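Local coordinates for HpcH/HpaI aldolase (Desulfitobacterium hafniense, PDB 3QZ6), which belongs to the HpcH/HpaI aldolase/citrate lyase family and folds as a TIM barrel of eight parallel strands, at residues Met4-Lys9 with Ser68-Ile73; Ile29-Ala34 with Val59-Asn64; Phe41-Glu46 with Arg53-Leu58. All coordinates share one frame; numbering follows the deposited sequence.

In the fold
From the N terminus, the helix 6-11 comes first and meets strand 68-72 in interaction 1, closing the longest of the three loops, with 58 residues between its segments. Inside that loop lies interaction 2, where helix 29-35 packs on the C-terminal half of helix 52-65, and within the loop that interaction 2 closes lies interaction 3, where the first half of the same helix backs onto strand 40-44. The contacts are therefore nested and none cross. Together they tie the N-terminal segment, two outer helices and two adjacent barrel strands into one piece. V69 touches A62 and F41, while V30 touches F41, so that the three apolar clusters merge.

Interaction 1: Met4-Lys9 with Ser68-Ile73; sequences MFLKKK and SVLVRI
The hydroxyl of S68 sits in the bend where the chain turns from F5 into the helix 6-11. Its OG lies 3.6 Å from F5 CB and equally close to L6 CB, and it meets the F5 ring at the edge, in the ring plane, near CD2. The amide of L6 is close as well, but the angle is poor and no hydrogen bond joins the two. One layer further along the strand the contact becomes purely apolar: L6 CD2 rests 4.0 Å from L70 CD1 and nearly as close to L70 CD2, the two leucine side chains crossing at about a right angle. L6 reaches this position because its CG stands anti to the backbone N (chi1 -172°), which, with chi2 at 58°, brings CD2 to L70.

What fixes the polar part is a shared carboxylate. E90 accepts from S68 OG and from the backbone N of both F5 and L6, so a single side chain holds the start of the helix and the start of the strand together. A water adds a second link, donating to S68 OG at 2.8 Å and accepting from K9 NZ at 3.0 Å. The ammonium of K9 also forms a salt bridge with D39, just ahead of strand 40-44, and K7 pairs with D169. The buried hydroxyl thus has partners in both E90 and the water, although nothing in 4-9 bonds to it directly.

Strand 68-72 is the third of eight parallel strands, and the N-terminal helix packs by its first turn against the N-terminal end of this strand, at the end of the TIM barrel where its parallel strands begin.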
loop_
_atom_site.group_PDB
_atom_site.type_symbol
_atom_site.label_atom_id
_atom_site.label_comp_id
_atom_site.label_asym_id
_atom_site.label_seq_id
_atom_site.Cartn_x
_atom_site.Cartn_y
_atom_site.Cartn_z
HETATM N N MSE A 4 24.520 9.002 0.313
HETATM C CA MSE A 4 24.344 8.034 -0.768
HETATM C C MSE A 4 24.678 6.654 -0.216
HETATM O O MSE A 4 25.705 6.483 0.437
HETATM C CB MSE A 4 25.274 8.377 -1.932
HETATM C CG MSE A 4 25.079 9.776 -2.495
HETATM SE SE MSE A 4 23.483 9.930 -3.620
HETATM C CE MSE A 4 24.088 8.894 -5.155
ATOM N N PHE A 5 23.817 5.671 -0.461
ATOM C CA PHE A 5 23.937 4.392 0.241
ATOM C C PHE A 5 24.166 3.164 -0.650
ATOM O O PHE A 5 24.754 2.186 -0.205
ATOM C CB PHE A 5 22.702 4.155 1.120
ATOM C CG PHE A 5 22.250 5.381 1.886
ATOM C CD1 PHE A 5 23.012 5.888 2.925
ATOM C CD2 PHE A 5 21.061 6.013 1.567
ATOM C CE1 PHE A 5 22.602 7.007 3.629
ATOM C CE2 PHE A 5 20.638 7.141 2.269
ATOM C CZ PHE A 5 21.417 7.636 3.301
ATOM N N LEU A 6 23.701 3.205 -1.896
ATOM C CA LEU A 6 23.645 1.988 -2.703
ATOM C C LEU A 6 24.996 1.472 -3.200
ATOM O O LEU A 6 25.344 0.309 -2.961
ATOM C CB LEU A 6 22.674 2.157 -3.880
ATOM C CG LEU A 6 22.399 0.869 -4.663
ATOM C CD1 LEU A 6 21.828 -0.202 -3.743
ATOM C CD2 LEU A 6 21.449 1.122 -5.832
ATOM N N LYS A 7 25.755 2.313 -3.903
ATOM C CA LYS A 7 27.021 1.845 -4.485
ATOM C C LYS A 7 28.031 1.454 -3.413
ATOM O O LYS A 7 28.865 0.575 -3.622
ATOM C CB LYS A 7 27.634 2.888 -5.420
ATOM C CG LYS A 7 26.813 3.141 -6.664
ATOM C CD LYS A 7 27.516 2.676 -7.915
ATOM C CE LYS A 7 28.906 3.256 -8.016
ATOM N NZ LYS A 7 29.403 3.253 -9.415
ATOM N N LYS A 8 27.950 2.111 -2.262
ATOM C CA LYS A 8 28.818 1.787 -1.138
ATOM C C LYS A 8 28.618 0.324 -0.728
ATOM O O LYS A 8 29.576 -0.416 -0.525
ATOM C CB LYS A 8 28.505 2.727 0.026
ATOM C CG LYS A 8 29.595 2.871 1.057
ATOM C CD LYS A 8 29.267 4.028 2.001
ATOM C CE LYS A 8 30.189 4.057 3.218
ATOM N NZ LYS A 8 29.789 5.118 4.194
ATOM N N LYS A 9 27.365 -0.097 -0.620
ATOM C CA LYS A 9 27.052 -1.488 -0.312
ATOM C C LYS A 9 27.529 -2.449 -1.397
ATOM O O LYS A 9 28.129 -3.480 -1.103
ATOM C CB LYS A 9 25.547 -1.652 -0.117
ATOM C CG LYS A 9 25.012 -0.878 1.074
ATOM C CD LYS A 9 23.488 -0.912 1.122
ATOM C CE LYS A 9 22.984 -0.301 2.424
ATOM N NZ LYS A 9 21.509 -0.136 2.403
ATOM N N SER A 68 17.747 3.853 -0.433
ATOM C CA SER A 68 18.076 4.477 -1.707
ATOM C C SER A 68 16.867 4.464 -2.639
ATOM O O SER A 68 16.163 3.463 -2.732
ATOM C CB SER A 68 19.232 3.730 -2.380
ATOM O OG SER A 68 20.389 3.718 -1.563
ATOM N N VAL A 69 16.643 5.565 -3.346
ATOM C CA VAL A 69 15.522 5.645 -4.274
ATOM C C VAL A 69 16.059 5.625 -5.699
ATOM O O VAL A 69 16.854 6.483 -6.070
ATOM C CB VAL A 69 14.711 6.940 -4.059
ATOM C CG1 VAL A 69 13.524 7.012 -5.024
ATOM C CG2 VAL A 69 14.230 7.048 -2.587
ATOM N N LEU A 70 15.655 4.631 -6.489
ATOM C CA LEU A 70 15.989 4.629 -7.913
ATOM C C LEU A 70 14.715 4.939 -8.674
ATOM O O LEU A 70 13.626 4.761 -8.143
ATOM C CB LEU A 70 16.528 3.268 -8.357
ATOM C CG LEU A 70 17.741 2.731 -7.588
ATOM C CD1 LEU A 70 18.138 1.367 -8.143
ATOM C CD2 LEU A 70 18.922 3.708 -7.670
ATOM N N VAL A 71 14.846 5.390 -9.914
ATOM C CA VAL A 71 13.671 5.649 -10.733
ATOM C C VAL A 71 13.789 4.943 -12.083
ATOM O O VAL A 71 14.833 4.983 -12.725
ATOM C CB VAL A 71 13.465 7.151 -10.972
ATOM C CG1 VAL A 71 12.139 7.392 -11.722
ATOM C CG2 VAL A 71 13.471 7.920 -9.641
ATOM N N ARG A 72 12.710 4.290 -12.501
ATOM C CA ARG A 72 12.632 3.714 -13.837
ATOM C C ARG A 72 11.999 4.787 -14.716
ATOM O O ARG A 72 10.817 5.097 -14.575
ATOM C CB ARG A 72 11.755 2.464 -13.800
ATOM C CG ARG A 72 11.492 1.793 -15.145
ATOM C CD ARG A 72 10.253 0.901 -15.005
ATOM N NE ARG A 72 10.534 -0.472 -15.360
ATOM C CZ ARG A 72 9.795 -1.516 -15.000
ATOM N NH1 ARG A 72 8.713 -1.359 -14.253
ATOM N NH2 ARG A 72 10.152 -2.730 -15.389
ATOM N N ILE A 73 12.791 5.381 -15.598
ATOM C CA ILE A 73 12.314 6.504 -16.391
ATOM C C ILE A 73 11.836 6.029 -17.757
ATOM O O ILE A 73 12.324 5.040 -18.273
ATOM C CB ILE A 73 13.398 7.574 -16.533
ATOM C CG1 ILE A 73 14.682 6.972 -17.124
ATOM C CG2 ILE A 73 13.650 8.235 -15.161
ATOM C CD1 ILE A 73 15.834 7.983 -17.231
HETATM O O HOH W 1 20.732 1.281 -0.152
#

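Interaction 2: Ile29-Ala34 with Val59-Asn64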
loop_
_atom_site.group_PDB
_atom_site.type_symbol
_atom_site.label_atom_id
_atom_site.label_comp_id
_atom_site.label_asym_id
_atom_site.label_seq_id
_atom_site.Cartn_x
_atom_site.Cartn_y
_atom_site.Cartn_z
ATOM N N ILE A 29 5.591 5.176 3.086
ATOM C CA ILE A 29 5.949 3.878 2.513
ATOM C C ILE A 29 7.458 3.673 2.671
ATOM O O ILE A 29 7.936 2.544 2.786
ATOM C CB ILE A 29 5.569 3.750 1.017
ATOM C CG1 ILE A 29 5.720 2.297 0.543
ATOM C CG2 ILE A 29 6.434 4.681 0.125
ATOM C CD1 ILE A 29 4.853 1.321 1.313
ATOM N N VAL A 30 8.209 4.770 2.674
ATOM C CA VAL A 30 9.670 4.681 2.818
ATOM C C VAL A 30 10.062 4.148 4.195
ATOM O O VAL A 30 10.981 3.342 4.331
ATOM C CB VAL A 30 10.333 6.059 2.626
ATOM C CG1 VAL A 30 11.837 5.978 2.937
ATOM C CG2 VAL A 30 10.093 6.575 1.218
ATOM N N ARG A 31 9.361 4.604 5.226
ATOM C CA ARG A 31 9.642 4.138 6.583
ATOM C C ARG A 31 9.217 2.688 6.765
ATOM O O ARG A 31 9.877 1.915 7.475
ATOM C CB ARG A 31 8.948 5.032 7.598
ATOM C CG ARG A 31 9.301 6.500 7.438
ATOM C CD ARG A 31 8.182 7.365 8.033
ATOM N NE ARG A 31 8.386 7.462 9.449
ATOM C CZ ARG A 31 7.513 7.868 10.368
ATOM N NH1 ARG A 31 6.268 8.262 10.094
ATOM N NH2 ARG A 31 7.932 7.871 11.614
ATOM N N ILE A 32 8.123 2.308 6.109
ATOM C CA ILE A 32 7.685 0.915 6.136
ATOM C C ILE A 32 8.735 0.030 5.470
ATOM O O ILE A 32 9.080 -1.041 5.973
ATOM C CB ILE A 32 6.328 0.753 5.446
ATOM C CG1 ILE A 32 5.213 1.230 6.394
ATOM C CG2 ILE A 32 6.097 -0.703 5.054
ATOM C CD1 ILE A 32 3.843 1.306 5.751
ATOM N N TYR A 33 9.257 0.493 4.340
ATOM C CA TYR A 33 10.256 -0.281 3.610
ATOM C C TYR A 33 11.589 -0.383 4.369
ATOM O O TYR A 33 12.249 -1.424 4.351
ATOM C CB TYR A 33 10.448 0.282 2.190
ATOM C CG TYR A 33 9.372 -0.175 1.199
ATOM C CD1 TYR A 33 8.447 -1.160 1.543
ATOM C CD2 TYR A 33 9.304 0.360 -0.080
ATOM C CE1 TYR A 33 7.475 -1.598 0.630
ATOM C CE2 TYR A 33 8.340 -0.057 -0.996
ATOM C CZ TYR A 33 7.433 -1.039 -0.641
ATOM O OH TYR A 33 6.484 -1.456 -1.565
ATOM N N ALA A 34 11.987 0.691 5.036
ATOM C CA ALA A 34 13.195 0.644 5.852
ATOM C C ALA A 34 13.028 -0.398 6.949
ATOM O O ALA A 34 13.908 -1.219 7.179
ATOM C CB ALA A 34 13.473 2.002 6.459
ATOM N N VAL A 59 12.014 10.939 -1.534
ATOM C CA VAL A 59 13.453 11.094 -1.311
ATOM C C VAL A 59 13.747 11.807 0.012
ATOM O O VAL A 59 14.663 11.432 0.739
ATOM C CB VAL A 59 14.102 11.859 -2.484
ATOM C CG1 VAL A 59 15.490 12.389 -2.098
ATOM C CG2 VAL A 59 14.171 10.973 -3.718
ATOM N N SER A 60 12.957 12.824 0.335
ATOM C CA SER A 60 13.161 13.563 1.579
ATOM C C SER A 60 13.114 12.671 2.817
ATOM O O SER A 60 13.849 12.887 3.786
ATOM C CB SER A 60 12.129 14.681 1.698
ATOM O OG SER A 60 12.409 15.679 0.730
ATOM N N VAL A 61 12.238 11.678 2.791
ATOM C CA VAL A 61 12.146 10.730 3.884
ATOM C C VAL A 61 13.263 9.690 3.772
ATOM O O VAL A 61 13.873 9.318 4.768
ATOM C CB VAL A 61 10.762 10.038 3.909
ATOM C CG1 VAL A 61 10.724 8.966 4.995
ATOM C CG2 VAL A 61 9.632 11.088 4.119
ATOM N N ALA A 62 13.544 9.235 2.555
ATOM C CA ALA A 62 14.555 8.191 2.354
ATOM C C ALA A 62 15.966 8.624 2.733
ATOM O O ALA A 62 16.776 7.807 3.193
ATOM C CB ALA A 62 14.534 7.710 0.908
ATOM N N LYS A 63 16.276 9.898 2.516
ATOM C CA LYS A 63 17.643 10.370 2.691
ATOM C C LYS A 63 18.115 10.152 4.124
ATOM O O LYS A 63 19.269 9.807 4.358
ATOM C CB LYS A 63 17.766 11.846 2.315
ATOM C CG LYS A 63 17.885 12.104 0.816
ATOM C CD LYS A 63 19.347 11.891 0.371
ATOM C CE LYS A 63 19.510 12.032 -1.136
ATOM N NZ LYS A 63 20.954 12.204 -1.491
ATOM N N ASN A 64 17.224 10.343 5.087
ATOM C CA ASN A 64 17.608 10.134 6.484
ATOM C C ASN A 64 17.205 8.765 7.025
ATOM O O ASN A 64 17.451 8.453 8.192
ATOM C CB ASN A 64 17.036 11.241 7.377
ATOM C CG ASN A 64 17.711 12.586 7.144
ATOM O OD1 ASN A 64 17.046 13.606 6.954
ATOM N ND2 ASN A 64 19.037 12.587 7.149
#
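V61 turns its CG1 methyl against V30, 3.8 Å from V30 CB. The same V61 methyl also touches R31 CG at 3.8 Å, which places it between two successive residues of helix 29-35. Here the arginine chain and the valine cross at about a right angle, and the arginine contributes its aliphatic root alone. Beyond that root the chain bends at chi3 (83°), and the guanidinium is engaged elsewhere, with NH1 in a salt bridge to D28.

The other branch of the contact runs deeper. V30, with chi1 at 174°, sends CG1 away from its amide nitrogen and against the backbone of A62, 3.6 Å from A62 CA, with A62 CB at 3.8 Å. Alanine's small side chain lets the valine methyl come right up to the main chain of the facing helix, and at this level the CA atoms of V30 and A62 are 6.0 Å apart. The short axes pass 9.2 Å from each other at a crossing angle of -30°, both helices running in the same general direction.

V30 and A62 are buried, the former also touching L58 and the latter V69, whereas R31 marks the outer margin. On another side of helix 29-35, I29 packs on L242 of the second subunit. Near-parallel packing of neighbouring helices outside the strands is characteristic of the helical layer of a TIM barrel.

Interaction 3: Phe41-Glu46 with Arg53-Leu58; sequences FIVDCE and REINHL
A beta-alpha-beta unit, built here from strand 40-44, helix 52-65 and strand 68-72, brings helix 52-65 back across the outer face of the barrel, and this contact is its apolar interface with strand 40-44, the first strand of the unit. The short axes run nearly antiparallel, at 167°, and 11.0 Å apart. No hydrogen bond crosses the gap; side chains alone fill it.

Four pairs do so. V43 is central, with its two methyls divided between two helix residues: V43 CG2 and L58 CD1 reach toward each other tip to tip at 4.0 Å, while V43 CG1 lies 4.2 Å from I55 CG1, these two side chains being set obliquely to one another. Further along I55, the terminal CD1 extends to C45 SG at 3.6 Å. The extended isoleucine chain (chi2 169°) carries that methyl to the sulfur, just beyond the end of the strand. At the other end of the contact, the F41 ring turns its edge to L58, with F41 CZ 4.4 Å from L58 CB, a looser approach than that of the sulfur and the isoleucine methyl.

D44, between V43 and C45, is the centre of an inverse gamma turn. Its OD1 accepts a hydrogen bond from H47 N and a weak one from E46 N, and its OD2 forms a salt bridge with R72 of the adjoining strand.

Around this interface, strand 68-72 supplies V69 beside F41 and V43, as well as V71 beside C45. L21 of strand 16-21 touches both F41 and L58, and helix 29-35 adds V30 against the same two residues, so the cluster lies where three strands and two helices meet.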
loop_
_atom_site.group_PDB
_atom_site.type_symbol
_atom_site.label_atom_id
_atom_site.label_comp_id
_atom_site.label_asym_id
_atom_site.label_seq_id
_atom_site.Cartn_x
_atom_site.Cartn_y
_atom_site.Cartn_z
ATOM N N PHE A 41 14.283 1.035 -3.339
ATOM C CA PHE A 41 13.102 0.704 -4.114
ATOM C C PHE A 41 13.134 1.505 -5.393
ATOM O O PHE A 41 13.876 2.485 -5.508
ATOM C CB PHE A 41 11.799 0.951 -3.328
ATOM C CG PHE A 41 11.603 2.378 -2.904
ATOM C CD1 PHE A 41 10.951 3.280 -3.735
ATOM C CD2 PHE A 41 12.062 2.813 -1.666
ATOM C CE1 PHE A 41 10.756 4.594 -3.338
ATOM C CE2 PHE A 41 11.880 4.120 -1.256
ATOM C CZ PHE A 41 11.216 5.016 -2.081
ATOM N N ILE A 42 12.345 1.075 -6.367
ATOM C CA ILE A 42 12.400 1.696 -7.675
ATOM C C ILE A 42 11.047 2.276 -8.001
ATOM O O ILE A 42 10.054 1.555 -8.058
ATOM C CB ILE A 42 12.799 0.687 -8.765
ATOM C CG1 ILE A 42 14.072 -0.070 -8.351
ATOM C CG2 ILE A 42 12.971 1.401 -10.115
ATOM C CD1 ILE A 42 14.720 -0.844 -9.496
ATOM N N VAL A 43 11.004 3.588 -8.194
ATOM C CA VAL A 43 9.757 4.243 -8.545
ATOM C C VAL A 43 9.494 4.001 -10.028
ATOM O O VAL A 43 10.355 4.279 -10.865
ATOM C CB VAL A 43 9.814 5.756 -8.260
ATOM C CG1 VAL A 43 8.489 6.421 -8.661
ATOM C CG2 VAL A 43 10.122 5.999 -6.764
ATOM N N ASP A 44 8.315 3.481 -10.355
ATOM C CA ASP A 44 7.996 3.168 -11.748
ATOM C C ASP A 44 7.412 4.369 -12.497
ATOM O O ASP A 44 6.199 4.545 -12.527
ATOM C CB ASP A 44 7.018 2.003 -11.824
ATOM C CG ASP A 44 7.041 1.316 -13.190
ATOM O OD1 ASP A 44 7.590 1.918 -14.133
ATOM O OD2 ASP A 44 6.519 0.189 -13.315
ATOM N N CYS A 45 8.265 5.196 -13.100
ATOM C CA CYS A 45 7.775 6.319 -13.896
ATOM C C CYS A 45 7.557 5.924 -15.348
ATOM O O CYS A 45 7.144 6.741 -16.167
ATOM C CB CYS A 45 8.737 7.515 -13.849
ATOM S SG CYS A 45 8.649 8.458 -12.319
ATOM N N GLU A 46 7.863 4.685 -15.679
ATOM C CA GLU A 46 7.577 4.200 -17.023
ATOM C C GLU A 46 6.112 3.798 -17.154
ATOM O O GLU A 46 5.459 4.106 -18.151
ATOM C CB GLU A 46 8.480 3.013 -17.378
ATOM C CG GLU A 46 8.196 2.434 -18.757
ATOM C CD GLU A 46 9.132 1.295 -19.110
ATOM O OE1 GLU A 46 9.630 0.622 -18.179
ATOM O OE2 GLU A 46 9.377 1.082 -20.316
ATOM N N ARG A 53 7.444 15.974 -7.898
ATOM C CA ARG A 53 7.177 16.389 -6.520
ATOM C C ARG A 53 6.966 15.163 -5.616
ATOM O O ARG A 53 7.519 15.080 -4.505
ATOM C CB ARG A 53 5.966 17.334 -6.444
ATOM C CG ARG A 53 5.591 17.776 -5.000
ATOM C CD ARG A 53 6.731 18.602 -4.384
ATOM N NE ARG A 53 6.913 19.845 -5.129
ATOM C CZ ARG A 53 8.002 20.605 -5.090
ATOM N NH1 ARG A 53 9.045 20.256 -4.343
ATOM N NH2 ARG A 53 8.053 21.716 -5.814
ATOM N N GLU A 54 6.167 14.208 -6.076
ATOM C CA GLU A 54 5.957 12.990 -5.283
ATOM C C GLU A 54 7.282 12.286 -5.009
ATOM O O GLU A 54 7.513 11.754 -3.913
ATOM C CB GLU A 54 4.981 12.039 -5.977
ATOM C CG GLU A 54 3.531 12.535 -5.943
ATOM C CD GLU A 54 2.635 11.758 -6.901
ATOM O OE1 GLU A 54 3.156 10.897 -7.640
ATOM O OE2 GLU A 54 1.416 12.007 -6.914
ATOM N N ILE A 55 8.157 12.287 -6.008
ATOM C CA ILE A 55 9.449 11.641 -5.861
ATOM C C ILE A 55 10.296 12.401 -4.847
ATOM O O ILE A 55 10.911 11.797 -3.987
ATOM C CB ILE A 55 10.150 11.480 -7.215
ATOM C CG1 ILE A 55 9.399 10.422 -8.032
ATOM C CG2 ILE A 55 11.621 11.064 -7.019
ATOM C CD1 ILE A 55 9.801 10.336 -9.506
ATOM N N ASN A 56 10.276 13.730 -4.923
ATOM C CA ASN A 56 10.960 14.565 -3.936
ATOM C C ASN A 56 10.485 14.199 -2.526
ATOM O O ASN A 56 11.294 14.025 -1.614
ATOM C CB ASN A 56 10.691 16.049 -4.237
ATOM C CG ASN A 56 11.565 17.003 -3.410
ATOM O OD1 ASN A 56 12.154 16.637 -2.380
ATOM N ND2 ASN A 56 11.632 18.237 -3.856
ATOM N N HIS A 57 9.171 14.067 -2.342
ATOM C CA HIS A 57 8.651 13.688 -1.019
ATOM C C HIS A 57 9.197 12.346 -0.545
ATOM O O HIS A 57 9.563 12.181 0.630
ATOM C CB HIS A 57 7.113 13.686 -0.993
ATOM C CG HIS A 57 6.514 15.056 -1.073
ATOM N ND1 HIS A 57 5.183 15.274 -1.350
ATOM C CD2 HIS A 57 7.072 16.280 -0.920
ATOM C CE1 HIS A 57 4.943 16.573 -1.354
ATOM N NE2 HIS A 57 6.074 17.208 -1.105
ATOM N N LEU A 58 9.245 11.379 -1.454
ATOM C CA LEU A 58 9.788 10.070 -1.106
ATOM C C LEU A 58 11.264 10.204 -0.726
ATOM O O LEU A 58 11.713 9.665 0.286
ATOM C CB LEU A 58 9.624 9.082 -2.273
ATOM C CG LEU A 58 8.187 8.658 -2.630
ATOM C CD1 LEU A 58 8.107 8.026 -4.019
ATOM C CD2 LEU A 58 7.605 7.712 -1.586
#